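Local coordinates for HD domain-containing protein (Aquifex aeolicus, PDB 2HEK), which is of unknown function but belongs to the metal-dependent HD-domain family, binds zinc and GDP at separate sites, and may act as a dGTPase, at residues A[180-185]-A[210-215]; A[322-327]-A[333-338]. All coordinates share one frame; numbering follows the deposited sequence.

Interaction 1. Residues A[180-185]-A[210-215]; sequences FDYDRL and LISRYF
S212, on helix 203-221, meets the aromatic side chains of F180 and Y182 where the chain, having left helix 160-173 of the zinc-binding HD domain, turns into the short helix 183-187. The junction is an Asx turn: D181 OD1 accepts the backbone N-H of D183 at 3.0 Å and 164°, nearly along its C-O axis, with Y182 at the N-cap position. The tight part is small and centred on a single serine. S212 CB sits over one face of the F180 ring, 4.0 Å from its centroid and 29° off the normal, a CH-pi contact whose nearest ring atom is CE2 at 3.6 Å from CB. S212 OG lies at the edge of the Y182 ring, near its plane, and accepts the hydroxyl hydrogen of Y182, OH to OG being 2.8 Å. A chi1 of 87° sets OG between the backbone N and the carbonyl carbon of S212, from where it also hydrogen-bonds to the carbonyl oxygen of F209, one turn back on its own helix. The buried Y182 ring is further fixed by an edge-to-face contact with F209 and by M163 and L166 of helix 160-173. A phenylalanine in place of Y182 lacks the hydroxyl and would probably leave S212 OG without its donor across the contact, the serine hydroxyl held less firmly on that side. The solvent side is the looser, more polar turn at D181 and D183, where the backbone N-H groups of F180 and Y182 donate to glycerol, probably from the crystallisation liquor. Within the turn itself, F180 O stands 3.7 Å above the plane of the Y182 ring, over its centre.

Interaction 2. Residues A[322-327]-A[333-338]; sequences GGNIYV and LKKAHE
V327 CG2 rests 3.8 Å from A336 CB at the apolar centre of a beta hairpin, in which strand 326-329 pairs antiparallel with strand 332-335. I325 CB lies 4.3 Å from A336 CB, and L206 of helix 203-221 packs against I325, V327 and A336, closing this side of the hairpin. On another side Y326 and L333 cross at about a right angle, L333 CG lying 3.9 Å from Y326 CB; V197 of the adjoining strand 195-199 touches both.

Between these apolar groups runs the backbone ladder. V327 and K334 form a hydrogen-bonded pair, V327 N giving to K334 O and K334 N to V327 O, the latter with an N-H...O angle of 175°. Y326 and K335 are the neighbouring non-hydrogen-bonded pair, whose side chains diverge at the base. Where the second strand passes into the turn at 336-338, A336 N still reaches I325 O at 2.7 Å, extending the link beyond the paired strands.

The polar edge is built by K335. Its chain bends at chi2 (-66°), which brings it back over the first segment although CB points away: CD lies 3.6 Å from Y326 CE2, and NZ makes a weak hydrogen bond to Y326 OH. E338 OE2 accepts K335 N from above the carboxylate plane, holding the turn to the strand end. At the rim, H337 bonds through ND1 to Y321 OH, while the edge of its ring faces the backbone of G323, with CE1 3.6 Å from G323 O.

How the interactions relate
Helix 203-221 connects the two contacts, whose centres are about 17 Å apart. Interaction 1 uses its residues 210-215 to hold the entry into helix 183-187, whereas interaction 2 lays its hairpin against the preceding turns around L206; the two touch where L210 CD2 packs 4.3 Å from I325 CD1. Between the segments of interaction 1 the chain forms strands 189-192 and 195-199, and the hairpin of interaction 2 completes their mixed sheet. Interaction 1 is nearer the zinc site: the Y182 side chain is about 10 Å from that of H54, a zinc ligand, and about 13 Å from the ion. Interaction 2 is structural packing away from the zinc and GDP sites.

Interaction 1. Residues A[180-185]-A[210-215]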
loop_
_atom_site.group_PDB
_atom_site.type_symbol
_atom_site.label_atom_id
_atom_site.label_comp_id
_atom_site.label_asym_id
_atom_site.label_seq_id
_atom_site.Cartn_x
_atom_site.Cartn_y
_atom_site.Cartn_z
ATOM N N PHE A 180 7.234 7.036 3.400
ATOM C CA PHE A 180 8.588 6.981 2.883
ATOM C C PHE A 180 8.799 6.949 1.327
ATOM O O PHE A 180 9.875 6.510 0.833
ATOM C CB PHE A 180 9.291 5.805 3.568
ATOM C CG PHE A 180 9.345 5.919 5.098
ATOM C CD1 PHE A 180 8.295 5.459 5.914
ATOM C CD2 PHE A 180 10.447 6.493 5.709
ATOM C CE1 PHE A 180 8.384 5.534 7.340
ATOM C CE2 PHE A 180 10.523 6.578 7.126
ATOM C CZ PHE A 180 9.499 6.109 7.937
ATOM N N ASP A 181 7.822 7.448 0.566
ATOM C CA ASP A 181 7.899 7.425 -0.874
ATOM C C ASP A 181 8.233 8.851 -1.308
ATOM O O ASP A 181 7.377 9.758 -1.247
ATOM C CB ASP A 181 6.574 6.920 -1.493
ATOM C CG ASP A 181 6.543 6.993 -3.048
ATOM O OD1 ASP A 181 7.324 7.747 -3.686
ATOM O OD2 ASP A 181 5.687 6.287 -3.634
ATOM N N TYR A 182 9.487 9.039 -1.741
ATOM C CA TYR A 182 9.989 10.376 -2.038
ATOM C C TYR A 182 9.946 10.756 -3.542
ATOM O O TYR A 182 10.621 11.644 -3.966
ATOM C CB TYR A 182 11.365 10.594 -1.377
ATOM C CG TYR A 182 11.494 10.163 0.111
ATOM C CD1 TYR A 182 12.514 9.290 0.501
ATOM C CD2 TYR A 182 10.583 10.585 1.096
ATOM C CE1 TYR A 182 12.644 8.856 1.823
ATOM C CE2 TYR A 182 10.707 10.141 2.436
ATOM C CZ TYR A 182 11.755 9.285 2.776
ATOM O OH TYR A 182 11.962 8.843 4.076
ATOM N N ASP A 183 9.094 10.109 -4.330
ATOM C CA ASP A 183 8.895 10.447 -5.738
ATOM C C ASP A 183 8.461 11.905 -5.899
ATOM O O ASP A 183 9.015 12.653 -6.711
ATOM C CB ASP A 183 7.816 9.534 -6.296
ATOM C CG ASP A 183 7.813 9.489 -7.784
ATOM O OD1 ASP A 183 7.195 10.406 -8.413
ATOM O OD2 ASP A 183 8.402 8.509 -8.321
ATOM N N ARG A 184 7.473 12.311 -5.113
ATOM C CA ARG A 184 7.035 13.699 -5.055
ATOM C C ARG A 184 8.159 14.648 -4.655
ATOM O O ARG A 184 8.374 15.655 -5.329
ATOM C CB ARG A 184 5.799 13.862 -4.131
ATOM C CG ARG A 184 5.294 15.326 -4.001
ATOM C CD ARG A 184 4.925 15.956 -5.372
ATOM N NE ARG A 184 4.248 17.225 -5.158
ATOM C CZ ARG A 184 3.789 18.021 -6.121
ATOM N NH1 ARG A 184 3.894 17.662 -7.398
ATOM N NH2 ARG A 184 3.191 19.166 -5.792
ATOM N N LEU A 185 8.897 14.328 -3.592
ATOM C CA LEU A 185 9.987 15.202 -3.154
ATOM C C LEU A 185 10.997 15.358 -4.279
ATOM O O LEU A 185 11.362 16.489 -4.639
ATOM C CB LEU A 185 10.694 14.652 -1.895
ATOM C CG LEU A 185 11.823 15.524 -1.343
ATOM C CD1 LEU A 185 11.433 17.039 -1.067
ATOM C CD2 LEU A 185 12.452 14.886 -0.105
ATOM N N LEU A 210 11.286 15.123 6.539
ATOM C CA LEU A 210 11.904 15.370 7.852
ATOM C C LEU A 210 11.198 14.640 9.000
ATOM O O LEU A 210 11.867 14.170 9.918
ATOM C CB LEU A 210 11.980 16.889 8.164
ATOM C CG LEU A 210 12.783 17.674 7.104
ATOM C CD1 LEU A 210 12.469 19.161 7.256
ATOM C CD2 LEU A 210 14.323 17.384 7.260
ATOM N N ILE A 211 9.862 14.553 8.946
ATOM C CA ILE A 211 9.090 13.796 9.951
ATOM C C ILE A 211 9.372 12.302 9.825
ATOM O O ILE A 211 9.559 11.577 10.844
ATOM C CB ILE A 211 7.565 13.977 9.795
ATOM C CG1 ILE A 211 7.145 15.434 10.003
ATOM C CG2 ILE A 211 6.847 13.079 10.797
ATOM C CD1 ILE A 211 7.584 16.050 11.299
ATOM N N SER A 212 9.421 11.818 8.589
ATOM C CA SER A 212 9.748 10.397 8.383
ATOM C C SER A 212 11.134 10.086 8.956
ATOM O O SER A 212 11.350 9.045 9.608
ATOM C CB SER A 212 9.573 10.014 6.918
ATOM O OG SER A 212 10.767 10.278 6.163
ATOM N N ARG A 213 12.081 10.996 8.769
ATOM C CA ARG A 213 13.414 10.809 9.360
ATOM C C ARG A 213 13.362 10.812 10.897
ATOM O O ARG A 213 13.999 9.974 11.569
ATOM C CB ARG A 213 14.353 11.902 8.827
ATOM C CG ARG A 213 15.765 11.805 9.279
ATOM C CD ARG A 213 16.595 12.994 8.674
ATOM N NE ARG A 213 18.016 12.863 9.035
ATOM C CZ ARG A 213 18.590 13.474 10.080
ATOM N NH1 ARG A 213 17.874 14.277 10.881
ATOM N NH2 ARG A 213 19.877 13.290 10.328
ATOM N N TYR A 214 12.588 11.730 11.476
ATOM C CA TYR A 214 12.399 11.728 12.951
ATOM C C TYR A 214 11.898 10.354 13.426
ATOM O O TYR A 214 12.400 9.799 14.407
ATOM C CB TYR A 214 11.364 12.795 13.376
ATOM C CG TYR A 214 10.847 12.630 14.780
ATOM C CD1 TYR A 214 11.512 13.220 15.875
ATOM C CD2 TYR A 214 9.658 11.915 15.028
ATOM C CE1 TYR A 214 10.998 13.086 17.207
ATOM C CE2 TYR A 214 9.150 11.781 16.310
ATOM C CZ TYR A 214 9.809 12.353 17.397
ATOM O OH TYR A 214 9.250 12.181 18.668
ATOM N N PHE A 215 10.875 9.812 12.763
ATOM C CA PHE A 215 10.376 8.485 13.171
ATOM C C PHE A 215 11.427 7.382 13.119
ATOM O O PHE A 215 11.512 6.558 14.032
ATOM C CB PHE A 215 9.154 8.089 12.365
ATOM C CG PHE A 215 7.891 8.759 12.840
ATOM C CD1 PHE A 215 7.144 9.564 11.984
ATOM C CD2 PHE A 215 7.435 8.549 14.147
ATOM C CE1 PHE A 215 5.918 10.164 12.430
ATOM C CE2 PHE A 215 6.249 9.146 14.608
ATOM C CZ PHE A 215 5.494 9.972 13.725
#

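Interaction 2. Residues A[322-327]-A[333-338]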
loop_
_atom_site.group_PDB
_atom_site.type_symbol
_atom_site.label_atom_id
_atom_site.label_comp_id
_atom_site.label_asym_id
_atom_site.label_seq_id
_atom_site.Cartn_x
_atom_site.Cartn_y
_atom_site.Cartn_z
ATOM N N GLY A 322 18.433 20.758 10.427
ATOM C CA GLY A 322 19.739 21.414 10.640
ATOM C C GLY A 322 19.860 22.897 10.298
ATOM O O GLY A 322 20.947 23.466 10.433
ATOM N N GLY A 323 18.768 23.524 9.856
ATOM C CA GLY A 323 18.755 24.956 9.524
ATOM C C GLY A 323 19.379 25.357 8.186
ATOM O O GLY A 323 19.479 26.548 7.881
ATOM N N ASN A 324 19.771 24.371 7.384
ATOM C CA ASN A 324 20.546 24.585 6.165
ATOM C C ASN A 324 19.900 24.016 4.894
ATOM O O ASN A 324 20.592 23.469 4.027
ATOM C CB ASN A 324 21.930 23.948 6.291
ATOM C CG ASN A 324 22.733 24.521 7.443
ATOM O OD1 ASN A 324 22.706 25.725 7.691
ATOM N ND2 ASN A 324 23.449 23.657 8.150
ATOM N N ILE A 325 18.579 24.131 4.791
ATOM C CA ILE A 325 17.869 23.692 3.599
ATOM C C ILE A 325 17.149 24.860 2.938
ATOM O O ILE A 325 16.426 25.592 3.600
ATOM C CB ILE A 325 16.823 22.550 3.876
ATOM C CG1 ILE A 325 17.524 21.307 4.471
ATOM C CG2 ILE A 325 16.085 22.210 2.553
ATOM C CD1 ILE A 325 16.530 20.189 4.949
ATOM N N TYR A 326 17.329 24.984 1.624
ATOM C CA TYR A 326 16.723 26.070 0.862
ATOM C C TYR A 326 15.492 25.681 0.071
ATOM O O TYR A 326 15.392 24.581 -0.476
ATOM C CB TYR A 326 17.753 26.685 -0.077
ATOM C CG TYR A 326 18.878 27.364 0.649
ATOM C CD1 TYR A 326 20.102 26.734 0.806
ATOM C CD2 TYR A 326 18.710 28.631 1.192
ATOM C CE1 TYR A 326 21.137 27.348 1.477
ATOM C CE2 TYR A 326 19.740 29.263 1.859
ATOM C CZ TYR A 326 20.944 28.616 2.001
ATOM O OH TYR A 326 21.974 29.241 2.668
ATOM N N VAL A 327 14.556 26.609 0.041
ATOM C CA VAL A 327 13.322 26.466 -0.670
ATOM C C VAL A 327 13.253 27.642 -1.635
ATOM O O VAL A 327 13.450 28.783 -1.227
ATOM C CB VAL A 327 12.116 26.492 0.297
ATOM C CG1 VAL A 327 10.819 26.571 -0.488
ATOM C CG2 VAL A 327 12.126 25.216 1.213
ATOM N N LEU A 333 15.131 32.640 -3.185
ATOM C CA LEU A 333 15.583 31.572 -2.308
ATOM C C LEU A 333 15.495 31.899 -0.832
ATOM O O LEU A 333 16.031 32.907 -0.379
ATOM C CB LEU A 333 17.023 31.217 -2.646
ATOM C CG LEU A 333 17.468 29.786 -2.375
ATOM C CD1 LEU A 333 16.613 28.807 -3.190
ATOM C CD2 LEU A 333 18.932 29.632 -2.715
ATOM N N LYS A 334 14.833 31.027 -0.077
ATOM C CA LYS A 334 14.727 31.177 1.373
ATOM C C LYS A 334 15.272 29.932 2.084
ATOM O O LYS A 334 15.425 28.877 1.468
ATOM C CB LYS A 334 13.263 31.376 1.781
ATOM C CG LYS A 334 12.492 32.468 1.028
ATOM C CD LYS A 334 12.741 33.870 1.598
ATOM C CE LYS A 334 11.642 34.851 1.170
ATOM N NZ LYS A 334 12.188 36.213 0.940
ATOM N N LYS A 335 15.567 30.069 3.374
ATOM C CA LYS A 335 15.736 28.923 4.267
ATOM C C LYS A 335 14.370 28.284 4.514
ATOM O O LYS A 335 13.367 29.001 4.608
ATOM C CB LYS A 335 16.300 29.381 5.604
ATOM C CG LYS A 335 17.734 29.847 5.582
ATOM C CD LYS A 335 18.683 28.721 5.254
ATOM C CE LYS A 335 20.038 28.962 5.880
ATOM N NZ LYS A 335 21.038 28.079 5.242
ATOM N N ALA A 336 14.323 26.948 4.630
ATOM C CA ALA A 336 13.043 26.225 4.811
ATOM C C ALA A 336 12.246 26.658 6.027
ATOM O O ALA A 336 11.007 26.691 5.988
ATOM C CB ALA A 336 13.275 24.684 4.848
ATOM N N HIS A 337 12.941 26.922 7.136
ATOM C CA HIS A 337 12.277 27.443 8.333
ATOM C C HIS A 337 11.683 28.852 8.121
ATOM O O HIS A 337 10.673 29.188 8.747
ATOM C CB HIS A 337 13.191 27.410 9.567
ATOM C CG HIS A 337 14.472 28.155 9.402
ATOM N ND1 HIS A 337 15.560 27.623 8.744
ATOM C CD2 HIS A 337 14.855 29.381 9.835
ATOM C CE1 HIS A 337 16.560 28.489 8.778
ATOM N NE2 HIS A 337 16.156 29.566 9.428
ATOM N N GLU A 338 12.278 29.649 7.219
ATOM C CA GLU A 338 11.697 30.969 6.861
ATOM C C GLU A 338 10.299 30.824 6.243
ATOM O O GLU A 338 9.455 31.714 6.390
ATOM C CB GLU A 338 12.623 31.790 5.942
ATOM C CG GLU A 338 13.955 32.167 6.583
ATOM C CD GLU A 338 14.893 32.994 5.682
ATOM O OE1 GLU A 338 15.546 33.898 6.239
ATOM O OE2 GLU A 338 14.994 32.758 4.451
#